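Long-range contact in oxidoreductase, 2OG-Fe oxygenase family protein, putative, expressed (Oryza sativa subsp. japonica, PDB 5XOI), which probably acts as an iron- and 2-oxoglutarate-dependent dioxygenase of the AlkB family, this chain being its catalytic oxygenase domain: residues A[54-66]-A[75-89]. Residues are numbered along the deposited sequence; the frame is centred on the assembly and turned at random.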
# COMPACT_ATOMS: atom_id res chain seq x y z
N SER A 54 -8.49 7.64 -12.75
CA SER A 54 -7.10 7.95 -13.13
C SER A 54 -6.10 7.04 -12.43
O SER A 54 -5.06 7.47 -11.92
CB SER A 54 -6.80 9.42 -12.87
OG SER A 54 -7.68 10.21 -13.67
N LEU A 55 -6.42 5.74 -12.44
CA LEU A 55 -5.64 4.74 -11.73
C LEU A 55 -5.21 3.65 -12.70
O LEU A 55 -6.02 3.13 -13.46
CB LEU A 55 -6.47 4.13 -10.58
CG LEU A 55 -5.87 2.89 -9.90
CD1 LEU A 55 -4.66 3.28 -9.06
CD2 LEU A 55 -6.92 2.18 -9.03
N GLN A 56 -3.92 3.31 -12.66
CA GLN A 56 -3.40 2.11 -13.30
C GLN A 56 -2.76 1.23 -12.24
O GLN A 56 -2.34 1.71 -11.18
CB GLN A 56 -2.37 2.44 -14.39
CG GLN A 56 -2.89 3.35 -15.50
CD GLN A 56 -1.75 3.90 -16.34
OE1 GLN A 56 -1.36 5.05 -16.21
NE2 GLN A 56 -1.21 3.05 -17.21
N MET A 57 -2.65 -0.07 -12.53
CA MET A 57 -2.12 -1.00 -11.55
C MET A 57 -1.33 -2.10 -12.24
O MET A 57 -1.49 -2.38 -13.43
CB MET A 57 -3.25 -1.63 -10.70
CG MET A 57 -4.25 -2.45 -11.52
SD MET A 57 -5.50 -3.20 -10.46
CE MET A 57 -4.54 -4.53 -9.74
N MET A 58 -0.46 -2.73 -11.45
CA MET A 58 0.19 -3.97 -11.84
C MET A 58 0.53 -4.70 -10.56
O MET A 58 0.72 -4.08 -9.51
CB MET A 58 1.44 -3.74 -12.70
CG MET A 58 2.62 -3.09 -11.99
SD MET A 58 4.21 -3.33 -12.86
CE MET A 58 4.46 -5.09 -12.68
N CYS A 59 0.59 -6.02 -10.64
CA CYS A 59 0.90 -6.80 -9.45
C CYS A 59 2.31 -7.36 -9.55
O CYS A 59 2.82 -7.60 -10.65
CB CYS A 59 -0.11 -7.94 -9.25
SG CYS A 59 -1.77 -7.37 -8.81
N LEU A 60 2.94 -7.53 -8.40
CA LEU A 60 4.15 -8.32 -8.28
C LEU A 60 3.86 -9.49 -7.35
O LEU A 60 3.08 -9.37 -6.41
CB LEU A 60 5.32 -7.51 -7.70
CG LEU A 60 5.52 -6.09 -8.23
CD1 LEU A 60 6.61 -5.39 -7.41
CD2 LEU A 60 5.88 -6.12 -9.70
N GLY A 61 4.51 -10.63 -7.63
CA GLY A 61 4.22 -11.85 -6.91
C GLY A 61 2.98 -12.51 -7.48
O GLY A 61 2.96 -12.85 -8.67
N LYS A 62 1.95 -12.68 -6.67
CA LYS A 62 0.68 -13.18 -7.17
C LYS A 62 -0.12 -12.06 -7.82
O LYS A 62 0.08 -10.87 -7.53
CB LYS A 62 -0.13 -13.81 -6.02
CG LYS A 62 0.10 -15.31 -5.85
CD LYS A 62 1.49 -15.62 -5.29
CE LYS A 62 1.84 -17.12 -5.41
NZ LYS A 62 2.37 -17.52 -6.76
N ASN A 63 -1.03 -12.43 -8.71
CA ASN A 63 -1.85 -11.45 -9.40
C ASN A 63 -3.24 -11.37 -8.78
O ASN A 63 -3.85 -12.40 -8.49
CB ASN A 63 -1.97 -11.79 -10.89
CG ASN A 63 -2.74 -10.75 -11.65
OD1 ASN A 63 -2.29 -9.61 -11.76
ND2 ASN A 63 -3.90 -11.13 -12.18
N TRP A 64 -3.73 -10.14 -8.58
CA TRP A 64 -5.13 -9.90 -8.23
C TRP A 64 -5.87 -9.50 -9.50
O TRP A 64 -5.55 -8.47 -10.10
CB TRP A 64 -5.28 -8.81 -7.16
CG TRP A 64 -6.72 -8.63 -6.72
CD1 TRP A 64 -7.36 -9.32 -5.73
CD2 TRP A 64 -7.70 -7.75 -7.29
NE1 TRP A 64 -8.66 -8.91 -5.63
CE2 TRP A 64 -8.90 -7.95 -6.57
CE3 TRP A 64 -7.68 -6.80 -8.32
CZ2 TRP A 64 -10.08 -7.24 -6.86
CZ3 TRP A 64 -8.85 -6.08 -8.60
CH2 TRP A 64 -10.03 -6.31 -7.88
N ASP A 65 -6.87 -10.30 -9.90
CA ASP A 65 -7.55 -10.06 -11.17
C ASP A 65 -8.85 -9.29 -10.95
O ASP A 65 -9.70 -9.75 -10.18
CB ASP A 65 -7.88 -11.37 -11.86
CG ASP A 65 -8.76 -11.17 -13.09
OD1 ASP A 65 -8.54 -10.18 -13.82
OD2 ASP A 65 -9.66 -12.00 -13.31
N PRO A 66 -9.06 -8.16 -11.64
CA PRO A 66 -10.31 -7.41 -11.41
C PRO A 66 -11.54 -8.14 -11.92
O PRO A 66 -12.57 -8.18 -11.23
CB PRO A 66 -10.08 -6.09 -12.15
N ARG A 75 -2.20 -12.85 -15.23
CA ARG A 75 -3.32 -11.98 -15.59
C ARG A 75 -4.16 -12.68 -16.64
O ARG A 75 -3.62 -13.10 -17.67
CB ARG A 75 -2.84 -10.64 -16.12
CG ARG A 75 -2.19 -9.73 -15.12
CD ARG A 75 -0.77 -9.42 -15.57
NE ARG A 75 -0.73 -8.63 -16.82
CZ ARG A 75 -0.53 -7.32 -16.87
NH1 ARG A 75 -0.37 -6.61 -15.75
NH2 ARG A 75 -0.48 -6.71 -18.04
N PRO A 76 -5.47 -12.84 -16.43
CA PRO A 76 -6.29 -13.53 -17.44
C PRO A 76 -6.30 -12.85 -18.80
O PRO A 76 -6.24 -13.54 -19.82
CB PRO A 76 -7.68 -13.55 -16.80
CG PRO A 76 -7.42 -13.51 -15.35
CD PRO A 76 -6.21 -12.62 -15.18
N PHE A 77 -6.36 -11.51 -18.84
CA PHE A 77 -6.64 -10.84 -20.12
C PHE A 77 -5.48 -10.93 -21.10
O PHE A 77 -5.71 -10.91 -22.31
CB PHE A 77 -7.03 -9.38 -19.88
CG PHE A 77 -5.91 -8.53 -19.32
CD1 PHE A 77 -5.73 -8.41 -17.95
CD2 PHE A 77 -5.08 -7.82 -20.17
CE1 PHE A 77 -4.71 -7.61 -17.45
CE2 PHE A 77 -4.06 -7.03 -19.67
CZ PHE A 77 -3.88 -6.93 -18.31
N ASP A 78 -4.23 -11.04 -20.63
CA ASP A 78 -3.11 -11.20 -21.55
C ASP A 78 -2.19 -12.36 -21.21
O ASP A 78 -1.18 -12.54 -21.90
CB ASP A 78 -2.30 -9.90 -21.67
CG ASP A 78 -1.62 -9.46 -20.37
OD1 ASP A 78 -1.71 -10.16 -19.34
OD2 ASP A 78 -0.98 -8.38 -20.37
N GLY A 79 -2.51 -13.17 -20.20
CA GLY A 79 -1.69 -14.31 -19.87
C GLY A 79 -0.33 -14.01 -19.26
O GLY A 79 0.44 -14.95 -19.03
N ALA A 80 -0.02 -12.75 -18.96
CA ALA A 80 1.31 -12.43 -18.44
C ALA A 80 1.46 -12.87 -16.99
O ALA A 80 0.55 -12.71 -16.17
CB ALA A 80 1.57 -10.93 -18.53
N GLN A 81 2.63 -13.41 -16.67
CA GLN A 81 2.91 -13.65 -15.26
C GLN A 81 3.49 -12.40 -14.62
O GLN A 81 4.33 -11.73 -15.23
CB GLN A 81 3.88 -14.81 -15.09
CG GLN A 81 4.25 -15.10 -13.65
CD GLN A 81 5.09 -16.36 -13.49
OE1 GLN A 81 5.08 -17.24 -14.34
NE2 GLN A 81 5.82 -16.44 -12.38
N PRO A 82 3.05 -12.04 -13.42
CA PRO A 82 3.61 -10.86 -12.78
C PRO A 82 5.08 -11.05 -12.46
O PRO A 82 5.53 -12.19 -12.20
CB PRO A 82 2.77 -10.71 -11.50
CG PRO A 82 1.94 -11.96 -11.39
CD PRO A 82 1.86 -12.55 -12.73
N PRO A 83 5.88 -9.99 -12.51
CA PRO A 83 7.23 -10.06 -11.95
C PRO A 83 7.17 -10.50 -10.50
O PRO A 83 6.18 -10.27 -9.81
CB PRO A 83 7.75 -8.63 -12.09
CG PRO A 83 6.88 -7.99 -13.15
CD PRO A 83 5.53 -8.64 -13.01
N SER A 84 8.24 -11.13 -10.03
CA SER A 84 8.26 -11.45 -8.61
C SER A 84 8.57 -10.20 -7.80
O SER A 84 9.05 -9.19 -8.32
CB SER A 84 9.26 -12.56 -8.32
OG SER A 84 10.56 -12.17 -8.69
N ILE A 85 8.27 -10.28 -6.50
CA ILE A 85 8.54 -9.17 -5.59
C ILE A 85 10.04 -9.09 -5.36
O ILE A 85 10.65 -10.08 -4.92
CB ILE A 85 7.79 -9.34 -4.26
CG1 ILE A 85 6.28 -9.46 -4.49
CG2 ILE A 85 8.11 -8.20 -3.30
CD1 ILE A 85 5.49 -9.69 -3.21
N PRO A 86 10.69 -7.96 -5.66
CA PRO A 86 12.11 -7.81 -5.35
C PRO A 86 12.38 -8.07 -3.87
O PRO A 86 11.61 -7.65 -3.01
CB PRO A 86 12.41 -6.36 -5.73
CG PRO A 86 11.38 -6.02 -6.77
CD PRO A 86 10.15 -6.80 -6.39
N GLU A 87 13.47 -8.77 -3.58
CA GLU A 87 13.78 -9.07 -2.18
C GLU A 87 14.03 -7.81 -1.37
O GLU A 87 13.76 -7.78 -0.17
CB GLU A 87 14.99 -10.01 -2.08
CG GLU A 87 15.00 -10.82 -0.79
CD GLU A 87 15.75 -12.14 -0.94
OE1 GLU A 87 16.60 -12.23 -1.85
OE2 GLU A 87 15.48 -13.07 -0.15
N VAL A 88 14.54 -6.75 -2.01
CA VAL A 88 14.74 -5.51 -1.27
C VAL A 88 13.41 -4.94 -0.80
O VAL A 88 13.32 -4.35 0.29
CB VAL A 88 15.54 -4.50 -2.12
CG1 VAL A 88 14.76 -4.07 -3.36
CG2 VAL A 88 15.93 -3.29 -1.27
N PHE A 89 12.35 -5.11 -1.60
CA PHE A 89 11.02 -4.66 -1.17
C PHE A 89 10.58 -5.41 0.08
O PHE A 89 10.11 -4.81 1.05
CB PHE A 89 9.99 -4.86 -2.29
CG PHE A 89 10.15 -3.93 -3.48
CD1 PHE A 89 11.24 -3.08 -3.61
CD2 PHE A 89 9.18 -3.91 -4.47
CE1 PHE A 89 11.37 -2.24 -4.72
CE2 PHE A 89 9.29 -3.08 -5.59
CZ PHE A 89 10.39 -2.25 -5.71
O HOH W 1 -0.56 -7.48 -12.97
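Leu-60 and Pro-83 meet where edge strand 55-59 of the double-stranded beta-helix (jelly-roll), the AlkB dioxygenase core, turns its corner against the proline-rich loop leading into helix 87-106. Packing is tight here. Leu-60 forks: with CG anti to the carbonyl carbon (chi1 -43°), CD1 faces Pro-86 CD and the edge of the Phe-89 ring, 4.0 Å from CE2, while CD2 lies against Pro-83 CB. Met-58 CE covers Pro-83 CD at 3.7 Å, its flexible thioether crossing the rigid ring. The Pro-82 ring sits with CB 3.2 Å from Cys-59 O and CG against Asn-63 CB. Proline has no N-H to give, but Pro-83 O accepts from Gly-61 N at 2.8 Å in the carbonyl plane. Glycine suits this corner, since phi is positive and a CB would press on Ile-85 CG1.

The Arg-75 end is polar and water-bridged. The Asn-63 amide lies across the aliphatic part of Arg-75, OD1 3.4 Å from CG. The solvent side is farther out, where exposed Pro-76 rests on Asp-65, whose carboxylate binds Ser-68 N. Arg-75 grips Asp-78 side-on through NE and NH2, and NH1 reaches Gly-41 O. Replacing Arg-75 by alanine would probably leave the Asp-78 carboxylate without its cationic partner and Gly-41 O without this donor. One water accepts from Arg-75 NH1 and Cys-59 N and donates to Asn-63 OD1 at 3.0 Å.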